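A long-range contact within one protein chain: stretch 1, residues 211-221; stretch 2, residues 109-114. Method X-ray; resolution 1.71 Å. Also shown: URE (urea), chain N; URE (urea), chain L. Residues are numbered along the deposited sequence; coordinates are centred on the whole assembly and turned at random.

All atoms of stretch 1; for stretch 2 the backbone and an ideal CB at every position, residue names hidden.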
# COMPACT_ATOMS: atom_id res chain seq x y z
N PRO A 211 -4.01 -32.01 -9.09
CA PRO A 211 -3.87 -31.19 -10.29
C PRO A 211 -5.19 -30.56 -10.73
O PRO A 211 -6.27 -31.06 -10.42
CB PRO A 211 -3.38 -32.19 -11.35
CG PRO A 211 -3.77 -33.53 -10.82
CD PRO A 211 -3.68 -33.43 -9.34
N TRP A 212 -5.08 -29.46 -11.48
CA TRP A 212 -6.26 -28.76 -11.95
C TRP A 212 -6.85 -29.42 -13.18
O TRP A 212 -6.17 -29.59 -14.20
CB TRP A 212 -5.93 -27.30 -12.25
CG TRP A 212 -7.12 -26.50 -12.65
CD1 TRP A 212 -7.55 -26.27 -13.93
CD2 TRP A 212 -8.03 -25.81 -11.79
NE1 TRP A 212 -8.68 -25.48 -13.91
CE2 TRP A 212 -8.99 -25.18 -12.61
CE3 TRP A 212 -8.13 -25.67 -10.40
CZ2 TRP A 212 -10.04 -24.43 -12.09
CZ3 TRP A 212 -9.16 -24.91 -9.89
CH2 TRP A 212 -10.10 -24.30 -10.73
N ASP A 213 -8.12 -29.79 -13.09
CA ASP A 213 -8.78 -30.49 -14.18
C ASP A 213 -10.10 -29.84 -14.55
O ASP A 213 -10.98 -30.47 -15.14
CB ASP A 213 -9.02 -31.95 -13.78
CG ASP A 213 -10.07 -32.10 -12.69
OD1 ASP A 213 -10.80 -33.11 -12.72
OD2 ASP A 213 -10.18 -31.20 -11.83
N ARG A 214 -10.26 -28.56 -14.20
CA ARG A 214 -11.51 -27.86 -14.50
C ARG A 214 -11.32 -26.88 -15.65
O ARG A 214 -10.41 -27.03 -16.47
CB ARG A 214 -12.02 -27.12 -13.26
CG ARG A 214 -12.16 -27.99 -12.01
CD ARG A 214 -13.10 -29.16 -12.23
NE ARG A 214 -13.14 -30.03 -11.06
CZ ARG A 214 -13.95 -29.86 -10.02
NH1 ARG A 214 -14.81 -28.85 -10.01
NH2 ARG A 214 -13.90 -30.70 -8.99
N GLU A 215 -12.18 -25.87 -15.71
CA GLU A 215 -12.09 -24.83 -16.72
C GLU A 215 -10.69 -24.21 -16.71
O GLU A 215 -10.17 -23.85 -15.66
CB GLU A 215 -13.14 -23.75 -16.49
CG GLU A 215 -12.88 -22.44 -17.24
CD GLU A 215 -13.99 -21.42 -17.06
OE1 GLU A 215 -13.67 -20.21 -16.95
OE2 GLU A 215 -15.18 -21.81 -17.03
N GLN A 216 -10.10 -24.11 -17.90
CA GLN A 216 -8.76 -23.55 -18.06
C GLN A 216 -8.84 -22.03 -18.22
O GLN A 216 -9.73 -21.52 -18.90
CB GLN A 216 -8.11 -24.18 -19.29
CG GLN A 216 -6.59 -24.16 -19.27
CD GLN A 216 -6.01 -25.05 -18.19
OE1 GLN A 216 -6.44 -26.20 -18.02
NE2 GLN A 216 -5.03 -24.54 -17.46
N PRO A 217 -7.90 -21.30 -17.60
CA PRO A 217 -7.95 -19.85 -17.75
C PRO A 217 -7.70 -19.47 -19.20
O PRO A 217 -6.95 -20.16 -19.90
CB PRO A 217 -6.79 -19.35 -16.86
CG PRO A 217 -6.49 -20.51 -15.92
CD PRO A 217 -6.76 -21.73 -16.76
N GLU A 218 -8.35 -18.41 -19.66
CA GLU A 218 -8.14 -17.92 -21.01
C GLU A 218 -6.75 -17.32 -21.13
O GLU A 218 -6.26 -16.70 -20.18
CB GLU A 218 -9.20 -16.88 -21.35
CG GLU A 218 -10.62 -17.38 -21.11
CD GLU A 218 -11.66 -16.66 -21.96
OE1 GLU A 218 -12.53 -17.35 -22.53
OE2 GLU A 218 -11.60 -15.41 -22.04
N GLY A 219 -6.11 -17.49 -22.27
CA GLY A 219 -4.77 -16.96 -22.46
C GLY A 219 -4.76 -15.46 -22.62
O GLY A 219 -5.64 -14.89 -23.27
N VAL A 220 -3.77 -14.80 -22.03
CA VAL A 220 -3.66 -13.36 -22.12
C VAL A 220 -2.52 -12.95 -23.04
O VAL A 220 -1.42 -13.50 -22.97
CB VAL A 220 -3.38 -12.76 -20.73
CG1 VAL A 220 -3.25 -11.25 -20.82
CG2 VAL A 220 -4.47 -13.15 -19.75
N ASP A 221 -2.78 -11.98 -23.91
CA ASP A 221 -1.70 -11.28 -24.61
C ASP A 221 -1.34 -10.06 -23.77
O ASP A 221 -1.98 -9.03 -23.86
CB ASP A 221 -2.14 -10.86 -26.02
CG ASP A 221 -0.98 -10.29 -26.85
OD1 ASP A 221 -0.84 -10.68 -28.02
OD2 ASP A 221 -0.21 -9.44 -26.34
N UNK A 109 -0.11 -23.85 -11.27
CA UNK A 109 -1.17 -23.16 -10.54
C UNK A 109 -1.90 -22.25 -11.52
O UNK A 109 -1.31 -21.30 -12.05
CB UNK A 109 -0.61 -22.37 -9.36
N UNK A 110 -3.18 -22.54 -11.78
CA UNK A 110 -4.03 -21.80 -12.72
C UNK A 110 -4.22 -20.37 -12.27
O UNK A 110 -4.55 -20.14 -11.10
CB UNK A 110 -5.39 -22.48 -12.87
N UNK A 111 -4.01 -19.41 -13.17
CA UNK A 111 -4.19 -18.00 -12.83
C UNK A 111 -5.23 -17.40 -13.77
O UNK A 111 -4.99 -17.26 -14.96
CB UNK A 111 -2.87 -17.24 -12.92
N UNK A 112 -6.39 -17.05 -13.22
CA UNK A 112 -7.45 -16.41 -13.99
C UNK A 112 -7.34 -14.88 -13.92
O UNK A 112 -7.38 -14.31 -12.83
CB UNK A 112 -8.82 -16.87 -13.48
N UNK A 113 -7.19 -14.24 -15.07
CA UNK A 113 -7.15 -12.79 -15.14
C UNK A 113 -8.45 -12.24 -15.71
O UNK A 113 -8.84 -12.58 -16.83
CB UNK A 113 -5.96 -12.33 -15.99
N UNK A 114 -9.11 -11.38 -14.94
CA UNK A 114 -10.38 -10.78 -15.36
C UNK A 114 -10.25 -9.26 -15.48
O UNK A 114 -9.92 -8.58 -14.50
CB UNK A 114 -11.49 -11.14 -14.37
C URE N . -10.68 -16.13 -17.89
O URE N . -9.58 -16.62 -17.75
N1 URE N . -10.82 -14.83 -17.92
N2 URE N . -11.73 -16.91 -18.01
C URE L . -5.86 -9.80 -24.97
O URE L . -5.42 -10.89 -24.64
N1 URE L . -7.00 -9.71 -25.61
N2 URE L . -5.20 -8.71 -24.66

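Position 109 lies before the strand. Its CA-to-CB bond points away from stretch 1, and nothing of that stretch comes within 5.5 Å of the ideal CB. Stretch 1 sets no preference. The residue is Leu 109, which makes no contact here.

Position 110 points toward stretch 1. The ideal CB is 3.8 Å from Pro 217 CG and 4.4 Å from Trp 212 CG. An indole face and a proline ring offer an apolar surface. A compact apolar side chain would suit, such as alanine, valine or proline; phi of -63° allows proline without demanding it. The residue is Pro 110. Its CG lies over one face of the indole, 3.4 Å from Trp 212 CG, in a CH-pi contact with the five-membered ring. Its CB is 4.0 Å from Pro 217 CG.

Position 111 begins the strand and points away. Stretch 1 would allow many side chains. The residue is Phe 111, whose ring leads off from the contact. Its backbone does take part: Phe 111 O is 3.3 Å from Pro 217 CB.

Position 112 points sideways, with its ideal CB 4.7 Å from Pro 217 CB. A side chain long enough to turn back could reach Pro 217, the backbone of Glu 215 and the indole of Trp 212. Leucine, methionine or an aromatic residue would fit; a flat ring could use the proline surface best. The residue is Phe 112, and chi1 near -68° (m) brings its ring in. Pro 217 CG sits over one face, 3.7 Å from the ring centroid and almost on the normal, a CH-pi contact. At the ring edge, Phe 112 CZ is 3.3 Å from Glu 215 O and 4.0 Å from Trp 212 CZ2. That carbonyl also accepts a hydrogen bond from the indole, with Trp 212 NE1 to Glu 215 O at 2.8 Å.

Position 113 also points sideways, with its ideal CB 4.1 Å from Val 220 CG2. A medium-sized aliphatic side chain, valine, isoleucine or leucine, would suit. The residue is Leu 113, with its CD2 3.9 Å from Val 220 CG2. Its backbone is linked to stretch 1 through the chain N urea: urea N1 donates to Leu 113 O at 3.2 Å, and Glu 218 N donates to urea O at 2.9 Å. Water 1 accepts from Leu 113 N at 3.0 Å and lies 2.9 Å from Glu 218 O.

Position 114 points away and is unconstrained by stretch 1. The residue is Phe 114. Its CE2 lies 3.1 Å from N1 of the chain N urea.

Stretch 2 (109-114) LPFFLF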
# COMPACT_ATOMS: atom_id res chain seq x y z
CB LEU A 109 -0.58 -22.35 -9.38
CG LEU A 109 -1.49 -21.47 -8.52
CD1 LEU A 109 -2.55 -22.28 -7.77
CD2 LEU A 109 -0.65 -20.68 -7.55
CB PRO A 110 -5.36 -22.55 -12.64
CG PRO A 110 -5.03 -23.88 -12.07
CD PRO A 110 -3.90 -23.65 -11.14
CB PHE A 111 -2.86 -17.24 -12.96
CG PHE A 111 -2.94 -15.76 -12.64
CD1 PHE A 111 -3.01 -15.31 -11.33
CD2 PHE A 111 -2.91 -14.83 -13.67
CE1 PHE A 111 -3.07 -13.94 -11.05
CE2 PHE A 111 -2.98 -13.47 -13.39
CZ PHE A 111 -3.05 -13.02 -12.07
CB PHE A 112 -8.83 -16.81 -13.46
CG PHE A 112 -9.17 -18.26 -13.70
CD1 PHE A 112 -9.89 -18.65 -14.81
CD2 PHE A 112 -8.76 -19.23 -12.80
CE1 PHE A 112 -10.21 -19.98 -15.03
CE2 PHE A 112 -9.07 -20.58 -13.01
CZ PHE A 112 -9.80 -20.95 -14.13
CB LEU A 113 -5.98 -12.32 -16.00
CG LEU A 113 -5.88 -10.79 -16.06
CD1 LEU A 113 -5.67 -10.23 -14.67
CD2 LEU A 113 -4.77 -10.34 -17.00
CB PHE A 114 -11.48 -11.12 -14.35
CG PHE A 114 -11.81 -12.60 -14.28
CD1 PHE A 114 -11.62 -13.32 -13.11
CD2 PHE A 114 -12.30 -13.26 -15.39
CE1 PHE A 114 -11.94 -14.67 -13.05
CE2 PHE A 114 -12.61 -14.61 -15.34
CZ PHE A 114 -12.42 -15.32 -14.17
O HOH W 1 -7.17 -15.43 -17.78
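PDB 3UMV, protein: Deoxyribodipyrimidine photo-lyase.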